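Local coordinates for virulence protein vsdE (Salmonella enterica, PDB 5LQ6) that acts as a virulence effector, a cysteine hydrolase linked to suppression of host immune responses and to bacterial virulence, at residues Q13-R18 / K113-H118; Y49-S54 / H88-I93; S123-S128 / E208-A213. The protein carries 4 engineered substitutions. All coordinates share one frame; numbering follows the deposited sequence. Where two conformers were deposited one is given.

Contact 1: residues Q13-R18 / K113-H118; sequences QDIISR and KIIFGH
NE and NH2 of R18 both grip I114 O, and this grip joins helix 12-19 to the C-terminal turn of helix 108-116. NE of R18 donates to I114 O at 2.8 Å with an N-H...O angle of 152°, and NH2 of R18 reaches the same I114 O at 3.0 Å. The oxygen lies in the guanidinium plane, a side-on grip by two nitrogens, whereas both donors stand above the plane of the I114 carbonyl and so miss its lone-pair directions. K113 O is also 3.1 Å from R18 NE, but the angle there is too poor for a bond. A cation set against the carbonyls of a final helical turn should be favoured by the helix dipole.

Both faces of the flat group are filled. G117 CA lies 3.4 Å above the plane, over its centre; G117 leaves the helix with positive phi (88°), which turns its bare CA onto the guanidinium. The opposite face is met by R18's own helix, with D14 O over the centre. A bend at chi3 (-68°) folds the chain back into this slot. D14 O is itself held by R18 N and by S17 OG, the latter at 2.9 Å.

Beside the polar grip, I15 CG1 touches I115 O at 3.5 Å. I15 and I114 cross at about a right angle and meet through their CG2 methyls, 4.1 Å apart; CG2 of I115 sits over the centre of the F116 ring.

Farther out, I15 and I115 share Y85 of helix 76-89 and L94 of strand 94-96, I15 reaches L39 of strand 39-41, and I114 packs on V32 and I35 of helix 29-38.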
loop_
_atom_site.group_PDB
_atom_site.type_symbol
_atom_site.label_atom_id
_atom_site.label_comp_id
_atom_site.label_asym_id
_atom_site.label_seq_id
_atom_site.Cartn_x
_atom_site.Cartn_y
_atom_site.Cartn_z
ATOM N N GLN A 13 -14.687 -13.107 -1.338
ATOM C CA GLN A 13 -15.359 -14.054 -0.465
ATOM C C GLN A 13 -14.391 -14.777 0.445
ATOM O O GLN A 13 -14.758 -15.093 1.578
ATOM C CB GLN A 13 -16.226 -15.036 -1.233
ATOM C CG GLN A 13 -15.522 -16.023 -2.128
ATOM C CD GLN A 13 -16.528 -16.892 -2.897
ATOM O OE1 GLN A 13 -17.702 -16.509 -3.078
ATOM N NE2 GLN A 13 -16.075 -18.069 -3.344
ATOM N N ASP A 14 -13.169 -15.037 -0.028
ATOM C CA ASP A 14 -12.104 -15.551 0.872
ATOM C C ASP A 14 -11.711 -14.593 1.986
ATOM O O ASP A 14 -11.406 -15.006 3.102
ATOM C CB ASP A 14 -10.879 -15.970 0.061
ATOM C CG ASP A 14 -11.111 -17.240 -0.778
ATOM O OD1 ASP A 14 -12.133 -17.924 -0.607
ATOM O OD2 ASP A 14 -10.245 -17.556 -1.617
ATOM N N ILE A 15 -11.735 -13.296 1.708
ATOM C CA ILE A 15 -11.549 -12.270 2.755
ATOM C C ILE A 15 -12.631 -12.386 3.827
ATOM O O ILE A 15 -12.391 -12.334 5.025
ATOM C CB ILE A 15 -11.516 -10.827 2.157
ATOM C CG1 ILE A 15 -10.362 -10.727 1.153
ATOM C CG2 ILE A 15 -11.472 -9.787 3.237
ATOM C CD1 ILE A 15 -10.338 -9.401 0.409
ATOM N N ILE A 16 -13.864 -12.516 3.355
ATOM C CA ILE A 16 -15.006 -12.620 4.257
ATOM C C ILE A 16 -14.900 -13.860 5.135
ATOM O O ILE A 16 -15.115 -13.764 6.345
ATOM C CB ILE A 16 -16.299 -12.623 3.418
ATOM C CG1 ILE A 16 -16.599 -11.157 3.006
ATOM C CG2 ILE A 16 -17.457 -13.214 4.221
ATOM C CD1 ILE A 16 -17.565 -11.058 1.840
ATOM N N SER A 17 -14.460 -14.951 4.569
ATOM C CA SER A 17 -14.309 -16.175 5.349
ATOM C C SER A 17 -13.216 -15.999 6.408
ATOM O O SER A 17 -13.377 -16.359 7.564
ATOM C CB SER A 17 -14.095 -17.399 4.488
ATOM O OG SER A 17 -12.965 -17.357 3.686
ATOM N N ARG A 18 -12.094 -15.419 5.998
ATOM C CA ARG A 18 -10.979 -15.242 6.970
ATOM C C ARG A 18 -11.311 -14.307 8.095
ATOM O O ARG A 18 -11.033 -14.587 9.254
ATOM C CB ARG A 18 -9.725 -14.793 6.221
ATOM C CG ARG A 18 -9.112 -15.851 5.333
ATOM C CD ARG A 18 -7.764 -15.457 4.741
ATOM N NE ARG A 18 -7.913 -14.372 3.766
ATOM C CZ ARG A 18 -7.963 -14.528 2.459
ATOM N NH1 ARG A 18 -7.907 -15.728 1.915
ATOM N NH2 ARG A 18 -8.068 -13.443 1.660
ATOM N N LYS A 113 -2.686 -11.227 6.044
ATOM C CA LYS A 113 -3.308 -12.537 6.155
ATOM C C LYS A 113 -4.806 -12.451 5.828
ATOM O O LYS A 113 -5.353 -13.309 5.154
ATOM C CB LYS A 113 -3.067 -13.121 7.537
ATOM C CG LYS A 113 -1.693 -13.730 7.681
ATOM C CD LYS A 113 -1.404 -14.250 9.081
ATOM C CE LYS A 113 0.019 -14.743 9.137
ATOM N NZ LYS A 113 0.281 -15.377 10.453
ATOM N N ILE A 114 -5.460 -11.383 6.293
ATOM C CA ILE A 114 -6.905 -11.240 6.023
ATOM C C ILE A 114 -7.167 -10.899 4.551
ATOM O O ILE A 114 -7.958 -11.531 3.911
ATOM C CB ILE A 114 -7.517 -10.166 6.929
ATOM C CG1 ILE A 114 -7.423 -10.640 8.387
ATOM C CG2 ILE A 114 -8.940 -9.818 6.471
ATOM C CD1 ILE A 114 -7.917 -9.615 9.370
ATOM N N ILE A 115 -6.487 -9.868 4.030
ATOM C CA ILE A 115 -6.812 -9.381 2.686
ATOM C C ILE A 115 -6.263 -10.279 1.591
ATOM O O ILE A 115 -6.931 -10.550 0.624
ATOM C CB ILE A 115 -6.371 -7.916 2.526
ATOM C CG1 ILE A 115 -7.333 -7.035 3.319
ATOM C CG2 ILE A 115 -6.362 -7.509 1.051
ATOM C CD1 ILE A 115 -6.932 -5.584 3.392
ATOM N N PHE A 116 -5.035 -10.755 1.744
ATOM C CA PHE A 116 -4.374 -11.543 0.698
ATOM C C PHE A 116 -4.313 -13.028 0.961
ATOM O O PHE A 116 -4.117 -13.799 0.013
ATOM C CB PHE A 116 -2.952 -11.012 0.411
ATOM C CG PHE A 116 -2.944 -9.530 0.092
ATOM C CD1 PHE A 116 -3.408 -9.090 -1.126
ATOM C CD2 PHE A 116 -2.499 -8.611 1.061
ATOM C CE1 PHE A 116 -3.431 -7.689 -1.390
ATOM C CE2 PHE A 116 -2.558 -7.249 0.785
ATOM C CZ PHE A 116 -3.024 -6.838 -0.412
ATOM N N GLY A 117 -4.538 -13.434 2.211
ATOM C CA GLY A 117 -4.480 -14.837 2.574
ATOM C C GLY A 117 -3.126 -15.343 2.980
ATOM O O GLY A 117 -2.960 -16.578 3.240
ATOM N N HIS A 118 -2.136 -14.457 3.048
ATOM C CA HIS A 118 -0.786 -14.755 3.517
ATOM C C HIS A 118 -0.051 -13.458 3.667
ATOM O O HIS A 118 -0.463 -12.437 3.087
ATOM C CB HIS A 118 -0.055 -15.689 2.515
ATOM C CG HIS A 118 0.016 -15.158 1.129
ATOM N ND1 HIS A 118 -0.857 -15.541 0.131
ATOM C CD2 HIS A 118 0.876 -14.287 0.556
ATOM C CE1 HIS A 118 -0.560 -14.886 -0.981
ATOM N NE2 HIS A 118 0.505 -14.147 -0.757
#

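Contact 2: residues Y49-S54 / H88-I93; sequences YPQNLS and HHRQDI
Y49 and D92 cross at about a right angle, ring and carboxylate planes 71° apart, and meet at their tips: Y49 OH donates to D92 OD2 over a short 2.5 Å, arriving from above the carboxylate plane. The carboxylate stands at the edge of the tyrosine ring. Further down the same edge runs the backbone of R90, whose carbonyl oxygen takes the Y49 N-H at 2.9 Å.

R90 and L53 reach toward each other tip to tip. CD1 of L53 lies 3.6 Å above the centre of the R90 guanidinium, while the rim of that plane is given to two carbonyls: NH2 donates to Q51 O at 2.7 Å (161°) and NE to P50 O at 3.1 Å, the latter on a lone pair. A weak third bond links NE to Q51 O.

R90 closes helix 76-89 with positive phi in a Schellman motif, and D92 follows at the centre of an inverse gamma turn. Papain-like hydrolases, the clan to which this family is assigned, carry the catalytic cysteine at the N-terminal end of a helix; if 76-89 is that helix, as is likely, this contact lies at its other end.

The bend of R90 at chi2 (-63°) carries its chain along the 49-51 backbone carbonyls, and NH1 turns back to I87 O in the helix. Past L53, S54 caps helix 55-65 through N57 N.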
loop_
_atom_site.group_PDB
_atom_site.type_symbol
_atom_site.label_atom_id
_atom_site.label_comp_id
_atom_site.label_asym_id
_atom_site.label_seq_id
_atom_site.Cartn_x
_atom_site.Cartn_y
_atom_site.Cartn_z
ATOM N N TYR A 49 -10.935 -0.747 -14.152
ATOM C CA TYR A 49 -9.909 0.134 -14.662
ATOM C C TYR A 49 -9.118 -0.553 -15.786
ATOM O O TYR A 49 -8.982 -1.791 -15.827
ATOM C CB TYR A 49 -8.941 0.534 -13.512
ATOM C CG TYR A 49 -9.561 1.441 -12.530
ATOM C CD1 TYR A 49 -9.531 2.821 -12.705
ATOM C CD2 TYR A 49 -10.211 0.959 -11.402
ATOM C CE1 TYR A 49 -10.115 3.693 -11.763
ATOM C CE2 TYR A 49 -10.791 1.807 -10.488
ATOM C CZ TYR A 49 -10.745 3.177 -10.655
ATOM O OH TYR A 49 -11.326 4.052 -9.756
ATOM N N PRO A 50 -8.515 0.258 -16.675
ATOM C CA PRO A 50 -7.688 -0.292 -17.741
ATOM C C PRO A 50 -6.480 -1.086 -17.254
ATOM O O PRO A 50 -5.989 -0.872 -16.135
ATOM C CB PRO A 50 -7.203 0.952 -18.504
ATOM C CG PRO A 50 -8.035 2.040 -18.057
ATOM C CD PRO A 50 -8.525 1.726 -16.688
ATOM N N GLN A 51 -5.985 -1.979 -18.083
ATOM C CA GLN A 51 -4.763 -2.713 -17.802
ATOM C C GLN A 51 -3.587 -1.782 -17.617
ATOM O O GLN A 51 -2.792 -1.984 -16.717
ATOM C CB GLN A 51 -4.429 -3.720 -18.919
ATOM C CG GLN A 51 -5.331 -4.944 -18.921
ATOM C CD GLN A 51 -5.341 -5.670 -17.571
ATOM O OE1 GLN A 51 -4.301 -5.774 -16.910
ATOM N NE2 GLN A 51 -6.516 -6.127 -17.138
ATOM N N ASN A 52 -3.470 -0.781 -18.480
ATOM C CA ASN A 52 -2.440 0.244 -18.336
ATOM C C ASN A 52 -3.023 1.450 -17.600
ATOM O O ASN A 52 -3.752 2.245 -18.174
ATOM C CB ASN A 52 -1.858 0.695 -19.679
ATOM C CG ASN A 52 -0.685 1.647 -19.482
ATOM O OD1 ASN A 52 0.236 1.317 -18.767
ATOM N ND2 ASN A 52 -0.750 2.819 -20.044
ATOM N N LEU A 53 -2.724 1.559 -16.316
ATOM C CA LEU A 53 -3.283 2.614 -15.499
ATOM C C LEU A 53 -2.708 3.965 -15.841
ATOM O O LEU A 53 -1.548 4.109 -16.239
ATOM C CB LEU A 53 -3.037 2.321 -13.999
ATOM C CG LEU A 53 -3.792 1.149 -13.436
ATOM C CD1 LEU A 53 -3.287 0.759 -12.060
ATOM C CD2 LEU A 53 -5.290 1.355 -13.370
ATOM N N SER A 54 -3.520 4.957 -15.673
ATOM C CA SER A 54 -3.080 6.300 -15.812
ATOM C C SER A 54 -2.896 6.895 -14.421
ATOM O O SER A 54 -3.397 6.377 -13.396
ATOM C CB SER A 54 -4.128 7.116 -16.563
ATOM O OG SER A 54 -5.294 7.324 -15.780
ATOM N N HIS A 88 -4.428 -4.481 -7.918
ATOM C CA HIS A 88 -4.174 -5.795 -8.461
ATOM C C HIS A 88 -5.391 -6.274 -9.308
ATOM O O HIS A 88 -5.194 -6.872 -10.355
ATOM C CB HIS A 88 -3.899 -6.784 -7.336
ATOM C CG HIS A 88 -3.599 -8.155 -7.838
ATOM N ND1 HIS A 88 -2.345 -8.511 -8.284
ATOM C CD2 HIS A 88 -4.389 -9.248 -7.984
ATOM C CE1 HIS A 88 -2.375 -9.778 -8.677
ATOM N NE2 HIS A 88 -3.608 -10.234 -8.527
ATOM N N HIS A 89 -6.585 -6.034 -8.792
ATOM C CA HIS A 89 -7.824 -6.515 -9.449
ATOM C C HIS A 89 -8.365 -5.526 -10.428
ATOM O O HIS A 89 -9.391 -5.792 -11.072
ATOM C CB HIS A 89 -8.823 -6.856 -8.332
ATOM C CG HIS A 89 -8.446 -8.082 -7.577
ATOM N ND1 HIS A 89 -8.528 -9.352 -8.119
ATOM C CD2 HIS A 89 -7.893 -8.240 -6.349
ATOM C CE1 HIS A 89 -8.068 -10.236 -7.242
ATOM N NE2 HIS A 89 -7.690 -9.591 -6.155
ATOM N N ARG A 90 -7.700 -4.391 -10.585
ATOM C CA ARG A 90 -8.159 -3.309 -11.441
ATOM C C ARG A 90 -9.592 -2.942 -11.167
ATOM O O ARG A 90 -10.385 -2.661 -12.087
ATOM C CB ARG A 90 -7.933 -3.655 -12.938
ATOM C CG ARG A 90 -6.489 -3.763 -13.351
ATOM C CD ARG A 90 -5.772 -2.421 -13.167
ATOM N NE ARG A 90 -4.513 -2.336 -13.870
ATOM C CZ ARG A 90 -3.322 -2.642 -13.368
ATOM N NH1 ARG A 90 -3.197 -3.105 -12.124
ATOM N NH2 ARG A 90 -2.223 -2.493 -14.113
ATOM N N GLN A 91 -9.947 -2.877 -9.891
ATOM C CA GLN A 91 -11.296 -2.575 -9.504
ATOM C C GLN A 91 -11.370 -1.974 -8.137
ATOM O O GLN A 91 -10.615 -2.378 -7.252
ATOM C CB GLN A 91 -12.135 -3.866 -9.574
ATOM C CG GLN A 91 -13.629 -3.634 -9.352
ATOM C CD GLN A 91 -14.476 -4.914 -9.547
ATOM O OE1 GLN A 91 -14.025 -5.890 -10.172
ATOM N NE2 GLN A 91 -15.706 -4.900 -9.018
ATOM N N ASP A 92 -12.310 -1.052 -7.931
ATOM C CA ASP A 92 -12.542 -0.435 -6.639
ATOM C C ASP A 92 -13.397 -1.350 -5.773
ATOM O O ASP A 92 -14.618 -1.281 -5.826
ATOM C CB ASP A 92 -13.189 0.952 -6.729
ATOM C CG ASP A 92 -12.253 2.013 -7.259
ATOM O OD1 ASP A 92 -11.024 1.951 -7.006
ATOM O OD2 ASP A 92 -12.725 2.963 -7.930
ATOM N N ILE A 93 -12.770 -2.227 -5.011
ATOM C CA ILE A 93 -13.483 -3.290 -4.207
ATOM C C ILE A 93 -13.427 -3.025 -2.744
ATOM O O ILE A 93 -14.443 -2.944 -2.076
ATOM C CB ILE A 93 -12.952 -4.677 -4.536
ATOM C CG1 ILE A 93 -13.166 -4.998 -6.007
ATOM C CG2 ILE A 93 -13.579 -5.744 -3.608
ATOM C CD1 ILE A 93 -12.383 -6.170 -6.506
#

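Contact 3: residues S123-S128 / E208-A213; sequences SYSLNS and EFYVRA. Engineered in segment 123-128: S125 (natural residue Cys).
E208 opens the second segment with its CB 3.1 Å from OG of S125 in the conformer described, one of two deposited for this engineered serine, which replaces the natural cysteine. At F209 the main chains pair: L126 N donates to F209 O at 2.8 Å (168°) and F209 N returns a bond to L126 O, making a single antiparallel hydrogen-bonded bridge. The F209 ring turns its edge to L126 O, and the carbonyl carbon of S128 lies over one face; I129 and V132 of helix 129-143 also touch the ring.

Y210 lies along the 123-125 backbone. Its edge meets S123 O, CD2 to O 3.5 Å, and its OH donates to E208 OE1 at a very short 2.3 Å, nearly along the C-O axis, which ties its tip to the start of the segment. V211 is clasped twice by S123: V211 O receives S123 N at 2.8 Å, and V211 N donates to S123 OG at 3.0 Å. The crowded position of that hydroxyl (chi1 69°) also lets it donate to Y124 O. V211 CG2 packs on L126 CD1, 3.8 Å away.

Strand 209-212 is outermost in its four-stranded sheet and bonds on its other side to strand 147-157, so segment 123-128 meets the edge with backbone-like bonding: S123 OG accepts V211 N in the place of a backbone carbonyl.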
loop_
_atom_site.group_PDB
_atom_site.type_symbol
_atom_site.label_atom_id
_atom_site.label_comp_id
_atom_site.label_asym_id
_atom_site.label_seq_id
_atom_site.Cartn_x
_atom_site.Cartn_y
_atom_site.Cartn_z
ATOM N N SER A 123 11.022 -7.065 0.692
ATOM C CA SER A 123 12.394 -6.787 0.323
ATOM C C SER A 123 13.240 -6.793 1.544
ATOM O O SER A 123 12.759 -6.712 2.654
ATOM C CB SER A 123 12.490 -5.400 -0.323
ATOM O OG SER A 123 12.259 -4.392 0.642
ATOM N N TYR A 124 14.558 -6.752 1.308
ATOM C CA TYR A 124 15.511 -6.362 2.336
ATOM C C TYR A 124 15.279 -4.878 2.673
ATOM O O TYR A 124 14.634 -4.159 1.903
ATOM C CB TYR A 124 16.939 -6.523 1.829
ATOM C CG TYR A 124 17.367 -7.921 1.521
ATOM C CD1 TYR A 124 17.230 -8.937 2.478
ATOM C CD2 TYR A 124 17.979 -8.221 0.304
ATOM C CE1 TYR A 124 17.673 -10.231 2.215
ATOM C CE2 TYR A 124 18.415 -9.510 0.021
ATOM C CZ TYR A 124 18.268 -10.511 0.985
ATOM O OH TYR A 124 18.715 -11.788 0.687
ATOM N N SER A 125 15.806 -4.430 3.802
ATOM C CA SER A 125 15.690 -3.052 4.213
ATOM C C SER A 125 16.429 -2.152 3.211
ATOM O O SER A 125 17.541 -2.481 2.755
ATOM C CB SER A 125 16.248 -2.885 5.626
ATOM O OG SER A 125 16.164 -1.546 6.048
ATOM N N LEU A 126 15.798 -1.053 2.836
ATOM C CA LEU A 126 16.363 -0.045 1.973
ATOM C C LEU A 126 16.560 1.246 2.780
ATOM O O LEU A 126 15.813 1.545 3.734
ATOM C CB LEU A 126 15.428 0.234 0.801
ATOM C CG LEU A 126 15.249 -0.984 -0.096
ATOM C CD1 LEU A 126 14.072 -0.844 -1.049
ATOM C CD2 LEU A 126 16.479 -1.287 -0.940
ATOM N N ASN A 127 17.567 2.064 2.442
ATOM C CA ASN A 127 17.937 3.132 3.309
ATOM C C ASN A 127 17.403 4.503 2.954
ATOM O O ASN A 127 17.661 5.483 3.666
ATOM C CB ASN A 127 19.462 3.257 3.315
ATOM C CG ASN A 127 20.132 2.083 3.947
ATOM O OD1 ASN A 127 19.660 1.589 4.960
ATOM N ND2 ASN A 127 21.249 1.648 3.382
ATOM N N SER A 128 16.636 4.640 1.863
ATOM C CA SER A 128 16.126 5.919 1.453
ATOM C C SER A 128 14.976 5.715 0.486
ATOM O O SER A 128 14.857 4.683 -0.176
ATOM C CB SER A 128 17.231 6.799 0.791
ATOM O OG SER A 128 17.576 6.237 -0.428
ATOM N N GLU A 208 14.628 2.921 7.965
ATOM C CA GLU A 208 14.552 1.883 6.996
ATOM C C GLU A 208 13.213 1.986 6.175
ATOM O O GLU A 208 12.199 2.591 6.570
ATOM C CB GLU A 208 14.560 0.531 7.694
ATOM C CG GLU A 208 15.532 0.309 8.841
ATOM C CD GLU A 208 14.983 -0.719 9.821
ATOM O OE1 GLU A 208 14.626 -1.827 9.372
ATOM O OE2 GLU A 208 14.887 -0.420 11.033
ATOM N N PHE A 209 13.255 1.397 4.999
ATOM C CA PHE A 209 12.119 1.217 4.145
ATOM C C PHE A 209 12.071 -0.243 3.703
ATOM O O PHE A 209 13.094 -0.878 3.483
ATOM C CB PHE A 209 12.269 2.087 2.905
ATOM C CG PHE A 209 12.292 3.567 3.185
ATOM C CD1 PHE A 209 13.441 4.148 3.640
ATOM C CD2 PHE A 209 11.149 4.342 3.022
ATOM C CE1 PHE A 209 13.512 5.500 3.917
ATOM C CE2 PHE A 209 11.225 5.734 3.286
ATOM C CZ PHE A 209 12.403 6.270 3.759
ATOM N N TYR A 210 10.862 -0.747 3.471
ATOM C CA TYR A 210 10.656 -2.088 2.941
ATOM C C TYR A 210 9.594 -2.036 1.891
ATOM O O TYR A 210 8.711 -1.225 1.985
ATOM C CB TYR A 210 10.177 -3.056 4.023
ATOM C CG TYR A 210 11.138 -3.242 5.148
ATOM C CD1 TYR A 210 11.197 -2.345 6.183
ATOM C CD2 TYR A 210 12.021 -4.273 5.116
ATOM C CE1 TYR A 210 12.112 -2.484 7.227
ATOM C CE2 TYR A 210 12.938 -4.446 6.168
ATOM C CZ TYR A 210 12.978 -3.536 7.185
ATOM O OH TYR A 210 13.898 -3.717 8.210
ATOM N N VAL A 211 9.728 -2.871 0.862
ATOM C CA VAL A 211 8.782 -2.961 -0.230
ATOM C C VAL A 211 8.186 -4.350 -0.230
ATOM O O VAL A 211 8.911 -5.320 -0.055
ATOM C CB VAL A 211 9.518 -2.707 -1.561
ATOM C CG1 VAL A 211 8.560 -2.647 -2.744
ATOM C CG2 VAL A 211 10.337 -1.404 -1.473
ATOM N N ARG A 212 6.872 -4.475 -0.380
ATOM C CA ARG A 212 6.242 -5.781 -0.513
ATOM C C ARG A 212 5.155 -5.711 -1.590
ATOM O O ARG A 212 4.691 -4.630 -1.949
ATOM C CB ARG A 212 5.693 -6.308 0.801
ATOM C CG ARG A 212 4.482 -5.605 1.356
ATOM C CD ARG A 212 4.250 -6.069 2.819
ATOM N NE ARG A 212 2.860 -5.905 3.275
ATOM C CZ ARG A 212 2.328 -4.772 3.740
ATOM N NH1 ARG A 212 3.031 -3.676 3.881
ATOM N NH2 ARG A 212 1.058 -4.764 4.122
ATOM N N ALA A 213 4.750 -6.861 -2.081
ATOM C CA ALA A 213 3.756 -6.936 -3.132
ATOM C C ALA A 213 3.096 -8.287 -3.200
ATOM O O ALA A 213 3.751 -9.311 -2.898
ATOM C CB ALA A 213 4.352 -6.587 -4.447
#

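Overall arrangement
Contact 1 is the most buried of the three, with four of its seven touching residues in the interior, whereas contacts 2 and 3 lie at the surface on opposite sides of the chain's centre, about 25 Å apart between centres. Contacts 1 and 2 share helix 76-89, packed on by isoleucines of the first and terminated in the second. Contact 3 instead joins a loop to the edge of the four-stranded sheet, although R212 of its strand salt-bridges D112 of helix 108-116. An arginine bonds to backbone carbonyl oxygen in contacts 1 and 2, with aliphatic packing in both and a tyrosine-carboxylate bond added in contact 2; contact 3 relies on main-chain pairing extended by a serine hydroxyl.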